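Agmatinase (Burkholderia thailandensis, PDB 4DZ4) probably hydrolyses agmatine to putrescine and urea, as a manganese-dependent member of the arginase family that binds two manganese ions per subunit. Local coordinates at the interface of chains A and B. Coordinates in Å, arbitrary orientation; residue numbers count along the deposited sequence, not the author numbering. Chains: chain A/B, Agmatinase.

The interface of chains A and B. Residues chain A 83-84, 86; chain B 169, 203-205.
The loop of chain A that follows helix 69-76, carrying A:Leu83, A:Asn84 and A:Tyr86, meets two loop segments of chain B: B:Arg203 to B:Trp205, just after the short strand at 202, and the loop of B:Trp169 beyond strand 158-162. A:Leu83 crosses B:Trp169 at about a right angle. Its two methyls divide the indole: CD2 stands 3.7 Å above the ring plane of B:Trp169, offset toward the rim, while CD1 touches the benzo carbon CZ2 and also reaches CB of B:Thr204 at 3.8 Å. With CG anti to the carbonyl carbon and CD1 continuing the chain, anti to CA (chi2 175°), the forked end of A:Leu83 is directed at this indole. The indole itself is tethered within chain B, where NE1 of B:Trp169 gives a hydrogen bond of 2.8 Å to the backbone O of B:Trp205. That acceptor lies in the indole plane, which should restrict rotation of the ring under the leucine.

A:Asn84 lays its amide nearly parallel to the B:Trp205 indole, the planes 17° apart, with ND2 3.6 Å from the pyrrole carbon CD1. Water 1 joins the two backbones, lying 2.7 Å from O of A:Asn84 and accepting a hydrogen bond from N of B:Trp205.

A:Tyr86 packs one ring face on CA of B:Arg203, near the rim, and presents CD1 to the B:Trp205 indole edge, 3.9 Å from CE3. Its CG is anti to the backbone N (chi1 -167°), placing the ring alongside the B:Arg203-B:Thr204 backbone. The contact therefore combines apolar packing with a water bridge.

All three segments are loops of arginase-family α/β folds, at the edge of the subunit facing its neighbour. B:Trp169 follows the metal-binding B:Asp163, B:His165 and B:Asp167 closely in sequence. The deposited assembly holds six copies; if this contact forms in solution, it may support the loop leaving the manganese site.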
# COMPACT_ATOMS: atom_id res chain seq x y z
N LEU A 83 16.12 -3.99 -23.69
CA LEU A 83 15.80 -4.52 -25.02
C LEU A 83 15.66 -3.37 -25.98
O LEU A 83 15.45 -2.23 -25.55
CB LEU A 83 14.45 -5.28 -24.95
CG LEU A 83 14.46 -6.48 -24.02
CD1 LEU A 83 13.03 -7.04 -23.97
CD2 LEU A 83 15.46 -7.53 -24.50
N ASN A 84 15.80 -3.64 -27.29
CA ASN A 84 15.48 -2.61 -28.25
C ASN A 84 14.01 -2.22 -28.04
O ASN A 84 13.17 -3.11 -27.93
CB ASN A 84 15.59 -3.12 -29.68
CG ASN A 84 17.03 -3.36 -30.13
OD1 ASN A 84 17.99 -3.08 -29.41
ND2 ASN A 84 17.17 -3.86 -31.33
N TYR A 86 10.14 -1.49 -28.55
CA TYR A 86 9.14 -2.09 -29.43
C TYR A 86 8.11 -1.03 -29.88
O TYR A 86 7.65 -0.27 -29.04
CB TYR A 86 8.42 -3.24 -28.69
CG TYR A 86 7.60 -4.10 -29.64
CD1 TYR A 86 8.20 -5.12 -30.36
CD2 TYR A 86 6.25 -3.83 -29.88
CE1 TYR A 86 7.48 -5.89 -31.26
CE2 TYR A 86 5.52 -4.60 -30.78
CZ TYR A 86 6.14 -5.62 -31.47
OH TYR A 86 5.47 -6.40 -32.38
N TRP B 169 14.77 -15.19 -26.68
CA TRP B 169 16.07 -14.56 -26.89
C TRP B 169 17.14 -15.62 -26.78
O TRP B 169 17.01 -16.54 -25.98
CB TRP B 169 16.31 -13.43 -25.90
CG TRP B 169 15.38 -12.27 -26.14
CD1 TRP B 169 15.52 -11.25 -27.08
CD2 TRP B 169 14.09 -11.98 -25.46
NE1 TRP B 169 14.48 -10.36 -27.02
CE2 TRP B 169 13.57 -10.75 -26.07
CE3 TRP B 169 13.34 -12.60 -24.44
CZ2 TRP B 169 12.37 -10.17 -25.67
CZ3 TRP B 169 12.14 -12.00 -24.03
CH2 TRP B 169 11.66 -10.82 -24.64
N ARG B 203 4.92 -7.37 -26.89
CA ARG B 203 5.24 -5.97 -27.07
C ARG B 203 6.67 -5.71 -26.60
O ARG B 203 7.01 -4.63 -26.08
CB ARG B 203 4.18 -5.08 -26.40
CG ARG B 203 3.94 -5.42 -24.94
CD ARG B 203 2.64 -4.74 -24.50
NE ARG B 203 2.36 -4.94 -23.06
CZ ARG B 203 1.73 -5.98 -22.51
NH1 ARG B 203 1.51 -5.98 -21.18
NH2 ARG B 203 1.32 -7.01 -23.25
N THR B 204 7.53 -6.68 -26.87
CA THR B 204 8.95 -6.46 -26.69
C THR B 204 9.66 -7.04 -27.89
O THR B 204 9.11 -7.90 -28.59
CB THR B 204 9.45 -7.09 -25.37
OG1 THR B 204 9.03 -8.45 -25.28
CG2 THR B 204 8.94 -6.30 -24.14
N TRP B 205 10.88 -6.54 -28.14
CA TRP B 205 11.63 -6.83 -29.36
C TRP B 205 12.61 -7.98 -29.28
O TRP B 205 13.38 -8.09 -28.31
CB TRP B 205 12.40 -5.58 -29.82
CG TRP B 205 13.04 -5.83 -31.17
CD1 TRP B 205 14.37 -6.12 -31.43
CD2 TRP B 205 12.38 -5.89 -32.47
NE1 TRP B 205 14.58 -6.34 -32.77
CE2 TRP B 205 13.43 -6.22 -33.45
CE3 TRP B 205 11.08 -5.71 -32.91
CZ2 TRP B 205 13.15 -6.36 -34.81
CZ3 TRP B 205 10.81 -5.85 -34.30
CH2 TRP B 205 11.82 -6.17 -35.21
O HOH W 1 11.29 -4.31 -26.40